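Local structure of acetylornithine aminotransferase (Aquifex aeolicus, 2EH6) at residues 67-70 and 71-74; 92-95 and 96-99; 254-257 and 258-262; 261-264 and 265-268; 272-275 and 276-279. The protein catalyses the pyridoxal-phosphate-dependent transfer of an amino group from N(2)-acetyl-L-ornithine to 2-oxoglutarate, a step of arginine biosynthesis, and works as a homodimer. One frame throughout, in Å; residues are numbered along the deposited sequence.

Interaction 1. Residues 67-70 and 71-74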
loop_
_atom_site.group_PDB
_atom_site.type_symbol
_atom_site.label_atom_id
_atom_site.label_comp_id
_atom_site.label_asym_id
_atom_site.label_seq_id
_atom_site.Cartn_x
_atom_site.Cartn_y
_atom_site.Cartn_z
ATOM N N TYR A 67 -15.962 9.952 -3.142
ATOM C CA TYR A 67 -17.376 9.611 -3.215
ATOM C C TYR A 67 -17.722 8.462 -2.259
ATOM O O TYR A 67 -16.866 7.885 -1.601
ATOM C CB TYR A 67 -17.720 9.223 -4.664
ATOM C CG TYR A 67 -17.008 10.105 -5.637
ATOM C CD1 TYR A 67 -17.488 11.384 -5.899
ATOM C CD2 TYR A 67 -15.871 9.643 -6.304
ATOM C CE1 TYR A 67 -16.840 12.197 -6.817
ATOM C CE2 TYR A 67 -15.229 10.453 -7.228
ATOM C CZ TYR A 67 -15.714 11.721 -7.490
ATOM O OH TYR A 67 -15.087 12.527 -8.421
ATOM N N GLU A 68 -19.007 8.116 -2.232
ATOM C CA GLU A 68 -19.486 6.996 -1.433
ATOM C C GLU A 68 -19.032 5.688 -2.072
ATOM O O GLU A 68 -19.147 5.516 -3.283
ATOM C CB GLU A 68 -21.013 6.992 -1.368
ATOM C CG GLU A 68 -21.622 8.024 -0.449
ATOM C CD GLU A 68 -23.137 7.993 -0.502
ATOM O OE1 GLU A 68 -23.707 6.880 -0.434
ATOM O OE2 GLU A 68 -23.758 9.071 -0.608
ATOM N N ASN A 69 -18.517 4.774 -1.255
ATOM C CA ASN A 69 -18.066 3.465 -1.728
ATOM C C ASN A 69 -18.883 2.400 -0.995
ATOM O O ASN A 69 -18.418 1.818 -0.012
ATOM C CB ASN A 69 -16.572 3.260 -1.430
ATOM C CG ASN A 69 -15.669 4.048 -2.365
ATOM O OD1 ASN A 69 -14.785 3.479 -3.001
ATOM N ND2 ASN A 69 -15.876 5.362 -2.440
ATOM N N PRO A 70 -20.113 2.132 -1.464
ATOM C CA PRO A 70 -21.006 1.138 -0.851
ATOM C C PRO A 70 -20.363 -0.228 -0.626
ATOM O O PRO A 70 -20.684 -0.929 0.336
ATOM C CB PRO A 70 -22.174 1.076 -1.834
ATOM C CG PRO A 70 -22.211 2.474 -2.396
ATOM C CD PRO A 70 -20.747 2.741 -2.648
ATOM N N TRP A 71 -19.467 -0.618 -1.525
ATOM C CA TRP A 71 -18.784 -1.902 -1.396
ATOM C C TRP A 71 -17.932 -1.925 -0.129
ATOM O O TRP A 71 -17.708 -2.986 0.452
ATOM C CB TRP A 71 -17.929 -2.163 -2.636
ATOM C CG TRP A 71 -17.215 -0.953 -3.123
ATOM C CD1 TRP A 71 -16.023 -0.465 -2.672
ATOM C CD2 TRP A 71 -17.663 -0.047 -4.138
ATOM N NE1 TRP A 71 -15.700 0.687 -3.345
ATOM C CE2 TRP A 71 -16.690 0.968 -4.250
ATOM C CE3 TRP A 71 -18.795 0.003 -4.967
ATOM C CZ2 TRP A 71 -16.811 2.027 -5.155
ATOM C CZ3 TRP A 71 -18.917 1.058 -5.871
ATOM C CH2 TRP A 71 -17.928 2.057 -5.955
ATOM N N GLN A 72 -17.450 -0.759 0.295
ATOM C CA GLN A 72 -16.661 -0.675 1.527
ATOM C C GLN A 72 -17.586 -0.978 2.713
ATOM O O GLN A 72 -17.215 -1.708 3.635
ATOM C CB GLN A 72 -16.042 0.724 1.686
ATOM C CG GLN A 72 -14.695 0.896 0.971
ATOM C CD GLN A 72 -14.145 2.318 1.053
ATOM O OE1 GLN A 72 -14.135 2.939 2.118
ATOM N NE2 GLN A 72 -13.673 2.831 -0.074
ATOM N N GLU A 73 -18.791 -0.416 2.685
ATOM C CA GLU A 73 -19.762 -0.652 3.755
ATOM C C GLU A 73 -20.059 -2.140 3.900
ATOM O O GLU A 73 -20.028 -2.678 5.002
ATOM C CB GLU A 73 -21.081 0.075 3.470
ATOM C CG GLU A 73 -21.059 1.568 3.688
ATOM C CD GLU A 73 -20.866 1.953 5.143
ATOM O OE1 GLU A 73 -21.110 1.107 6.033
ATOM O OE2 GLU A 73 -20.484 3.113 5.392
ATOM N N GLU A 74 -20.351 -2.797 2.778
ATOM C CA GLU A 74 -20.674 -4.221 2.789
ATOM C C GLU A 74 -19.578 -5.096 3.374
ATOM O O GLU A 74 -19.853 -5.979 4.184
ATOM C CB GLU A 74 -21.002 -4.722 1.377
ATOM C CG GLU A 74 -20.831 -6.237 1.245
ATOM C CD GLU A 74 -21.395 -6.813 -0.039
ATOM O OE1 GLU A 74 -21.124 -6.251 -1.125
ATOM O OE2 GLU A 74 -22.099 -7.846 0.042
#
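Trp71 lays one face of its indole over the backbone that leads into its own helix. Asn69 CA stands over that face, 4.1 Å from the centroid of the six-membered ring. Pro70 CD lies over the same face, 4.2 Å from that centroid. Both are CH-pi contacts offset toward the rim. The ring folds back in this way because CG sits between the backbone N and the carbonyl carbon (chi1 41°). The Asn69 amide is turned steeply against the indole, with the planes 73° apart. Its OD1 takes a weak hydrogen bond from Trp71 NE1 at 3.0 Å. Asn69 ND2 makes a weak bond to Tyr67 O and a bond to Ser64 O. Gln72 runs extended past Asn69 CB, which its NE2 approaches to 3.2 Å. That NE2 bonds to Asn65 OD1 and Gly273 O. Backbone bonds start the helix: Gln72 N to Asn69 O at 2.8 Å and Glu74 N to Pro70 O at 3.1 Å. Glu73 binds Thr1 and Tyr2 of the second subunit. Asn69 is the N-cap residue by position, though its side chain makes no capping bond, and Pro70 takes the first helical position. The arrangement is a proline-started helix N-terminus at the dimer interface.

Interaction 2. Residues 92-95 and 96-99. With PLP (pyridoxal-5'-phosphate), chain C.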
loop_
_atom_site.group_PDB
_atom_site.type_symbol
_atom_site.label_atom_id
_atom_site.label_comp_id
_atom_site.label_asym_id
_atom_site.label_seq_id
_atom_site.Cartn_x
_atom_site.Cartn_y
_atom_site.Cartn_z
ATOM N N ALA A 92 -7.070 -0.036 3.661
ATOM C CA ALA A 92 -5.764 0.341 3.137
ATOM C C ALA A 92 -5.419 -0.617 1.987
ATOM O O ALA A 92 -6.299 -1.313 1.475
ATOM C CB ALA A 92 -4.711 0.260 4.242
ATOM N N ASN A 93 -4.149 -0.681 1.595
ATOM C CA ASN A 93 -3.776 -1.552 0.476
ATOM C C ASN A 93 -2.792 -2.640 0.831
ATOM O O ASN A 93 -2.483 -3.490 -0.003
ATOM C CB ASN A 93 -3.172 -0.716 -0.649
ATOM C CG ASN A 93 -4.109 0.349 -1.135
ATOM O OD1 ASN A 93 -5.046 0.071 -1.885
ATOM N ND2 ASN A 93 -3.880 1.585 -0.694
ATOM N N SER A 94 -2.300 -2.620 2.061
ATOM C CA SER A 94 -1.311 -3.599 2.476
ATOM C C SER A 94 -1.308 -3.754 3.973
ATOM O O SER A 94 -1.949 -2.983 4.691
ATOM C CB SER A 94 0.081 -3.143 2.043
ATOM O OG SER A 94 0.403 -1.898 2.663
ATOM N N GLY A 95 -0.553 -4.740 4.432
ATOM C CA GLY A 95 -0.424 -4.985 5.846
ATOM C C GLY A 95 0.335 -3.849 6.509
ATOM O O GLY A 95 -0.030 -3.419 7.602
ATOM N N THR A 96 1.384 -3.348 5.858
ATOM C CA THR A 96 2.160 -2.261 6.449
ATOM C C THR A 96 1.337 -0.976 6.537
ATOM O O THR A 96 1.416 -0.264 7.538
ATOM C CB THR A 96 3.488 -1.996 5.677
ATOM O OG1 THR A 96 4.347 -1.166 6.478
ATOM C CG2 THR A 96 3.217 -1.310 4.345
ATOM N N GLU A 97 0.538 -0.676 5.516
ATOM C CA GLU A 97 -0.293 0.526 5.570
ATOM C C GLU A 97 -1.312 0.390 6.697
ATOM O O GLU A 97 -1.715 1.382 7.309
ATOM C CB GLU A 97 -1.052 0.756 4.262
ATOM C CG GLU A 97 -0.194 1.162 3.077
ATOM C CD GLU A 97 -1.020 1.763 1.961
ATOM O OE1 GLU A 97 -2.227 1.445 1.867
ATOM O OE2 GLU A 97 -0.468 2.551 1.173
ATOM N N SER A 98 -1.733 -0.842 6.959
ATOM C CA SER A 98 -2.707 -1.107 8.014
ATOM C C SER A 98 -2.110 -0.856 9.394
ATOM O O SER A 98 -2.717 -0.186 10.221
ATOM C CB SER A 98 -3.217 -2.547 7.910
ATOM O OG SER A 98 -3.902 -2.732 6.685
ATOM N N VAL A 99 -0.921 -1.390 9.647
ATOM C CA VAL A 99 -0.285 -1.172 10.938
ATOM C C VAL A 99 -0.037 0.326 11.121
ATOM O O VAL A 99 -0.204 0.862 12.218
ATOM C CB VAL A 99 1.034 -1.964 11.043
ATOM C CG1 VAL A 99 1.851 -1.488 12.237
ATOM C CG2 VAL A 99 0.718 -3.452 11.190
HETATM N N1 PLP C . 2.560 -7.586 9.709
HETATM C C2 PLP C . 2.544 -8.931 9.752
HETATM C C2A PLP C . 2.222 -9.643 11.041
HETATM C C3 PLP C . 2.824 -9.685 8.595
HETATM O O3 PLP C . 2.806 -11.052 8.635
HETATM C C4 PLP C . 3.126 -8.992 7.376
HETATM C C4A PLP C . 3.408 -9.785 6.156
HETATM C C5 PLP C . 3.136 -7.538 7.382
HETATM C C6 PLP C . 2.843 -6.882 8.587
HETATM C C5A PLP C . 3.456 -6.745 6.126
HETATM O O4P PLP C . 2.341 -6.799 5.235
HETATM P P PLP C . 2.690 -5.962 3.889
HETATM O O1P PLP C . 1.516 -6.040 2.989
HETATM O O2P PLP C . 3.001 -4.431 4.209
HETATM O O3P PLP C . 3.972 -6.623 3.174
#
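This is a buried helix N-cap, formed where strand 87-92 passes through a short loop into helix 95-112. The OG of Ser94, the cap residue, accepts from Glu97 N at 3.1 Å, with an N-H...O angle of 160°. A chi1 of 61° tucks OG against its own backbone, facing that N-H. The same OG bonds to Glu97 OE2 of the second subunit. Within the chain, Glu97 OE1 takes two bonds from Asn93: the backbone N at 2.9 Å on the anti side, and ND2 at 3.1 Å on the syn side. Both donors come from the same face of the carboxylate, and the Asn93 amide is turned 61° against it. Ser94 O is also held twice. Ser98 OG, at 2.8 Å, and Ser98 N reach it from opposite faces of its plane. At the very start of the helix the N-H groups point to the cofactor phosphate: Gly95 N binds O1P at 2.8 Å, and Thr96 N binds O2P, an oxygen whose place is less sure. A side chain at Gly95 would run into O4P. Thr270 of the second subunit also binds the cofactor. This helix N-terminus is the phosphate-binding site typical of fold-type I pyridoxal-phosphate enzymes.

Interaction 3. Residues 254-257 and 258-262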
loop_
_atom_site.group_PDB
_atom_site.type_symbol
_atom_site.label_atom_id
_atom_site.label_comp_id
_atom_site.label_asym_id
_atom_site.label_seq_id
_atom_site.Cartn_x
_atom_site.Cartn_y
_atom_site.Cartn_z
ATOM N N ALA A 254 -11.352 -1.168 14.460
ATOM C CA ALA A 254 -11.204 -0.632 15.808
ATOM C C ALA A 254 -12.559 -0.495 16.475
ATOM O O ALA A 254 -13.538 -0.116 15.835
ATOM C CB ALA A 254 -10.512 0.734 15.756
ATOM N N ARG A 255 -12.622 -0.797 17.764
ATOM C CA ARG A 255 -13.894 -0.675 18.452
ATOM C C ARG A 255 -14.349 0.782 18.364
ATOM O O ARG A 255 -13.528 1.701 18.258
ATOM C CB ARG A 255 -13.774 -1.162 19.905
ATOM C CG ARG A 255 -12.809 -0.407 20.789
ATOM C CD ARG A 255 -12.670 -1.135 22.132
ATOM N NE ARG A 255 -11.868 -0.379 23.086
ATOM C CZ ARG A 255 -12.261 0.750 23.667
ATOM N NH1 ARG A 255 -13.458 1.260 23.399
ATOM N NH2 ARG A 255 -11.447 1.380 24.503
ATOM N N GLU A 256 -15.666 0.968 18.361
ATOM C CA GLU A 256 -16.318 2.275 18.255
ATOM C C GLU A 256 -15.647 3.481 18.900
ATOM O O GLU A 256 -15.451 4.511 18.252
ATOM C CB GLU A 256 -17.738 2.184 18.816
ATOM C CG GLU A 256 -18.732 1.458 17.950
ATOM C CD GLU A 256 -19.060 2.210 16.681
ATOM O OE1 GLU A 256 -18.870 3.444 16.634
ATOM O OE2 GLU A 256 -19.528 1.561 15.730
ATOM N N GLU A 257 -15.323 3.370 20.183
ATOM C CA GLU A 257 -14.722 4.491 20.893
ATOM C C GLU A 257 -13.380 4.957 20.348
ATOM O O GLU A 257 -13.110 6.155 20.306
ATOM C CB GLU A 257 -14.570 4.167 22.376
ATOM C CG GLU A 257 -13.884 5.284 23.138
ATOM C CD GLU A 257 -13.693 4.965 24.593
ATOM O OE1 GLU A 257 -13.446 3.784 24.916
ATOM O OE2 GLU A 257 -13.773 5.902 25.413
ATOM N N VAL A 258 -12.531 4.023 19.945
ATOM C CA VAL A 258 -11.233 4.407 19.411
ATOM C C VAL A 258 -11.406 4.934 17.984
ATOM O O VAL A 258 -10.833 5.961 17.617
ATOM C CB VAL A 258 -10.252 3.214 19.427
ATOM C CG1 VAL A 258 -8.900 3.635 18.869
ATOM C CG2 VAL A 258 -10.088 2.703 20.853
ATOM N N ALA A 259 -12.222 4.241 17.196
ATOM C CA ALA A 259 -12.472 4.622 15.811
ATOM C C ALA A 259 -12.907 6.074 15.659
ATOM O O ALA A 259 -12.668 6.698 14.622
ATOM C CB ALA A 259 -13.523 3.701 15.202
ATOM N N GLN A 260 -13.546 6.608 16.694
ATOM C CA GLN A 260 -14.021 7.985 16.669
ATOM C C GLN A 260 -12.927 8.978 16.318
ATOM O O GLN A 260 -13.184 9.970 15.642
ATOM C CB GLN A 260 -14.622 8.369 18.032
ATOM C CG GLN A 260 -15.824 7.540 18.465
ATOM C CD GLN A 260 -16.983 7.628 17.488
ATOM O OE1 GLN A 260 -17.502 8.714 17.219
ATOM N NE2 GLN A 260 -17.396 6.480 16.949
ATOM N N SER A 261 -11.709 8.708 16.775
ATOM C CA SER A 261 -10.578 9.598 16.539
ATOM C C SER A 261 -10.163 9.802 15.088
ATOM O O SER A 261 -9.456 10.756 14.776
ATOM C CB SER A 261 -9.370 9.140 17.353
ATOM O OG SER A 261 -9.595 9.356 18.736
ATOM N N PHE A 262 -10.568 8.907 14.198
ATOM C CA PHE A 262 -10.225 9.102 12.798
ATOM C C PHE A 262 -11.301 10.018 12.236
ATOM O O PHE A 262 -12.298 9.574 11.672
ATOM C CB PHE A 262 -10.178 7.768 12.052
ATOM C CG PHE A 262 -8.780 7.327 11.683
ATOM C CD1 PHE A 262 -7.666 7.897 12.295
ATOM C CD2 PHE A 262 -8.581 6.317 10.742
ATOM C CE1 PHE A 262 -6.374 7.471 11.981
ATOM C CE2 PHE A 262 -7.294 5.881 10.420
ATOM C CZ PHE A 262 -6.188 6.457 11.038
HETATM O O HOH W 1 -11.720 8.611 20.327
#
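The chain leaves strand 250-255 and turns into a short helix. Ala259 N meets Arg255 O at 3.0 Å in a nearly straight bond. Val258 N adds a weak bond to the same oxygen. A type I beta turn runs from Ala259 to Phe262. Glu256 O takes two bonds from Gln260, from opposite faces of its carbonyl plane. One donor is the backbone N at 3.2 Å. The other is NE2 at 3.1 Å, which the bend at chi2 (-60°) brings back over the helix. Arg255 runs extended from CG to NE. Val258 CG2 sits over the centre of one guanidinium face, 4.1 Å from CZ. At the edge, NH1 and NH2 both grip Glu257 OE1. NH1 makes the shorter bond, 2.9 Å, in a salt bridge to the anti lone pair. Arg255 NE forms a second salt bridge, with Asp235. A methionine in place of Arg255 would probably leave Glu257 and Asp235 without their shared cation and Val258 CG2 without its flat cover. A water joins Glu257 O to Ser261 OG. Ala254 CB packs 4.3 Å from Ala259 CB. Beyond them, Ala254 and Val258 touch both Leu105 of helix 95-112 and Val236 of strand 236-239, while Met4 of the second subunit packs on Ala254 and Ala259.

Interaction 4. Residues 261-264 and 265-268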
loop_
_atom_site.group_PDB
_atom_site.type_symbol
_atom_site.label_atom_id
_atom_site.label_comp_id
_atom_site.label_asym_id
_atom_site.label_seq_id
_atom_site.Cartn_x
_atom_site.Cartn_y
_atom_site.Cartn_z
ATOM N N SER A 261 -11.709 8.708 16.775
ATOM C CA SER A 261 -10.578 9.598 16.539
ATOM C C SER A 261 -10.163 9.802 15.088
ATOM O O SER A 261 -9.456 10.756 14.776
ATOM C CB SER A 261 -9.370 9.140 17.353
ATOM O OG SER A 261 -9.595 9.356 18.736
ATOM N N PHE A 262 -10.568 8.907 14.198
ATOM C CA PHE A 262 -10.225 9.102 12.798
ATOM C C PHE A 262 -11.301 10.018 12.236
ATOM O O PHE A 262 -12.298 9.574 11.672
ATOM C CB PHE A 262 -10.178 7.768 12.052
ATOM C CG PHE A 262 -8.780 7.327 11.683
ATOM C CD1 PHE A 262 -7.666 7.897 12.295
ATOM C CD2 PHE A 262 -8.581 6.317 10.742
ATOM C CE1 PHE A 262 -6.374 7.471 11.981
ATOM C CE2 PHE A 262 -7.294 5.881 10.420
ATOM C CZ PHE A 262 -6.188 6.457 11.038
ATOM N N THR A 263 -11.082 11.315 12.427
ATOM C CA THR A 263 -11.996 12.351 11.982
ATOM C C THR A 263 -11.689 12.774 10.548
ATOM O O THR A 263 -10.632 12.445 10.009
ATOM C CB THR A 263 -11.902 13.579 12.911
ATOM O OG1 THR A 263 -10.538 14.015 12.994
ATOM C CG2 THR A 263 -12.402 13.228 14.305
ATOM N N PRO A 264 -12.613 13.512 9.914
ATOM C CA PRO A 264 -12.437 13.975 8.535
ATOM C C PRO A 264 -11.102 14.655 8.252
ATOM O O PRO A 264 -10.743 15.640 8.901
ATOM C CB PRO A 264 -13.625 14.910 8.338
ATOM C CG PRO A 264 -14.693 14.241 9.149
ATOM C CD PRO A 264 -13.948 13.884 10.423
ATOM N N GLY A 265 -10.371 14.111 7.281
ATOM C CA GLY A 265 -9.088 14.673 6.902
ATOM C C GLY A 265 -7.894 14.179 7.695
ATOM O O GLY A 265 -6.749 14.463 7.338
ATOM N N SER A 266 -8.147 13.431 8.763
ATOM C CA SER A 266 -7.072 12.922 9.608
ATOM C C SER A 266 -6.256 11.800 8.968
ATOM O O SER A 266 -5.095 11.596 9.322
ATOM C CB SER A 266 -7.642 12.429 10.938
ATOM O OG SER A 266 -8.513 11.326 10.751
ATOM N N HIS A 267 -6.857 11.068 8.038
ATOM C CA HIS A 267 -6.153 9.972 7.380
ATOM C C HIS A 267 -6.887 9.609 6.097
ATOM O O HIS A 267 -8.020 10.032 5.881
ATOM C CB HIS A 267 -6.082 8.762 8.317
ATOM C CG HIS A 267 -5.133 7.692 7.868
ATOM N ND1 HIS A 267 -3.779 7.909 7.723
ATOM C CD2 HIS A 267 -5.342 6.396 7.536
ATOM C CE1 HIS A 267 -3.196 6.793 7.323
ATOM N NE2 HIS A 267 -4.122 5.860 7.202
ATOM N N GLY A 268 -6.233 8.831 5.241
ATOM C CA GLY A 268 -6.853 8.447 3.989
ATOM C C GLY A 268 -5.908 7.636 3.126
ATOM O O GLY A 268 -4.733 7.463 3.466
#
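Phe262 and His267 meet across the bend of this loop, and Phe262 can be followed outward. Its CB lies 4.1 Å from Ser266 OG. CG and CD1 pass the same hydroxyl, with CD1 at 3.9 Å. Further out the ring leaves Ser266 and reaches His267. CE1 nears His267 CB. CE2 comes within 3.5 Å of His267 CD2. CZ, at the tip, touches both CB and CG of His267. His267 CB stands over one face of the phenyl ring, 3.8 Å from its centroid, in a CH-pi contact. The imidazole is slid aside, so the two rings barely overlap although their planes are only 30° apart. His267 CG is anti to its own backbone N (chi1 -167°), which carries the imidazole past the phenyl rim. The chain between them is a type II beta turn from Thr263 to Ser266, preceded by an inverse gamma turn centred on Phe262. Gly265 holds the positive phi of 87° that this turn needs, where a CB would clash with Pro264 O. Thr263 O accepts twice: from Ser266 N at 2.9 Å, and from Ser266 OG at 2.5 Å on a lone pair in the carbonyl plane. An alanine at Phe262 is likely to open a gap beside His267 CB and leave the imidazole freer to turn. Another hold on that imidazole is Lys104, which bonds to ND1. Met4 of the second subunit packs on Phe262, and Arg130 of that subunit, predicted to bind N(2)-acetyl-L-ornithine, bonds to Gly265 O.

Interaction 5. Residues 272-275 and 276-279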
loop_
_atom_site.group_PDB
_atom_site.type_symbol
_atom_site.label_atom_id
_atom_site.label_comp_id
_atom_site.label_asym_id
_atom_site.label_seq_id
_atom_site.Cartn_x
_atom_site.Cartn_y
_atom_site.Cartn_z
ATOM N N GLY A 272 -7.211 2.826 -1.329
ATOM C CA GLY A 272 -7.922 2.116 -0.281
ATOM C C GLY A 272 -9.418 1.955 -0.475
ATOM O O GLY A 272 -10.123 2.929 -0.749
ATOM N N GLY A 273 -9.897 0.718 -0.343
ATOM C CA GLY A 273 -11.323 0.451 -0.470
ATOM C C GLY A 273 -11.916 0.530 -1.864
ATOM O O GLY A 273 -13.118 0.751 -2.025
ATOM N N ASN A 274 -11.082 0.344 -2.878
ATOM C CA ASN A 274 -11.557 0.389 -4.249
ATOM C C ASN A 274 -12.505 -0.810 -4.435
ATOM O O ASN A 274 -12.422 -1.795 -3.707
ATOM C CB ASN A 274 -10.359 0.321 -5.201
ATOM C CG ASN A 274 -9.640 -0.994 -5.123
ATOM O OD1 ASN A 274 -10.117 -1.998 -5.655
ATOM N ND2 ASN A 274 -8.492 -1.013 -4.443
ATOM N N PRO A 275 -13.422 -0.736 -5.409
ATOM C CA PRO A 275 -14.368 -1.837 -5.638
ATOM C C PRO A 275 -13.786 -3.206 -6.004
ATOM O O PRO A 275 -14.416 -4.229 -5.749
ATOM C CB PRO A 275 -15.300 -1.277 -6.719
ATOM C CG PRO A 275 -14.430 -0.293 -7.450
ATOM C CD PRO A 275 -13.684 0.385 -6.328
ATOM N N LEU A 276 -12.589 -3.235 -6.580
ATOM C CA LEU A 276 -11.989 -4.512 -6.949
ATOM C C LEU A 276 -11.518 -5.260 -5.701
ATOM O O LEU A 276 -11.780 -6.452 -5.536
ATOM C CB LEU A 276 -10.815 -4.288 -7.902
ATOM C CG LEU A 276 -10.257 -5.556 -8.556
ATOM C CD1 LEU A 276 -11.311 -6.151 -9.477
ATOM C CD2 LEU A 276 -8.996 -5.227 -9.335
ATOM N N ALA A 277 -10.824 -4.551 -4.819
ATOM C CA ALA A 277 -10.326 -5.138 -3.582
ATOM C C ALA A 277 -11.487 -5.581 -2.689
ATOM O O ALA A 277 -11.449 -6.653 -2.075
ATOM C CB ALA A 277 -9.460 -4.117 -2.837
ATOM N N CYS A 278 -12.517 -4.752 -2.611
ATOM C CA CYS A 278 -13.666 -5.079 -1.776
ATOM C C CYS A 278 -14.471 -6.258 -2.315
ATOM O O CYS A 278 -15.024 -7.037 -1.548
ATOM C CB CYS A 278 -14.555 -3.847 -1.604
ATOM S SG CYS A 278 -13.806 -2.559 -0.543
ATOM N N ARG A 279 -14.531 -6.397 -3.636
ATOM C CA ARG A 279 -15.266 -7.514 -4.227
ATOM C C ARG A 279 -14.524 -8.798 -3.851
ATOM O O ARG A 279 -15.134 -9.819 -3.525
ATOM C CB ARG A 279 -15.324 -7.350 -5.750
ATOM C CG ARG A 279 -16.211 -8.357 -6.488
ATOM C CD ARG A 279 -17.703 -8.124 -6.241
ATOM N NE ARG A 279 -18.532 -9.041 -7.026
ATOM C CZ ARG A 279 -18.949 -8.817 -8.274
ATOM N NH1 ARG A 279 -18.631 -7.694 -8.907
ATOM N NH2 ARG A 279 -19.686 -9.728 -8.898
#
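The flat amide of Asn274 turns its oxygen back over the first turn of helix 275-308. OD1 accepts from Ala277 N at 2.8 Å, with an N-H...O angle of 168°. The donor stands above the amide plane, 35° out of it. Leu276 N is also near, 2.9 Å from OD1. Ala277 CB lies beside the amide, 3.6 Å from ND2. That nitrogen donates to Phe271 O, which fixes the rotation of the amide. A chi1 of 66° folds the amide in over its own backbone and lets it reach back. The other flat group, the guanidinium of Arg279, is carried away from this turn. It makes a salt bridge with Glu55 and a bond to Gln56. Cys278 points toward the loop, and its SG lies 3.7 Å from Gly273 O. Two backbone bonds continue the helix: Cys278 N to Asn274 O at 3.2 Å, and Arg279 N to Pro275 O at 3.0 Å. Pro275, with no N-H to satisfy, suits the first helical position. Its ring packs on Trp71 and Leu60. Leu276 meets Leu276 of the second subunit. The arrangement is an asparagine N-cap followed by proline, at the buried start of the long helix 275-308.

How the interactions relate
Interactions 2 and 5 are buried. Interactions 1, 3 and 4 are partly exposed, and all five touch the second subunit. Interactions 1, 2 and 5 are helix N-termini with different chemistry: an indole over a proline, a serine cap beside a bound phosphate, and an asparagine cap. Interactions 1 and 5 touch directly, through Gln72, Trp71 and Gly273, so helices 70-81 and 275-308 start side by side. Interaction 2 only brushes interaction 5, at Asn93 and Gly272. Interactions 3 and 4 share Ser261 and Phe262. Interaction 3 relies on charged groups near the surface, interaction 4 on a tight turn and two rings against helix 95-112.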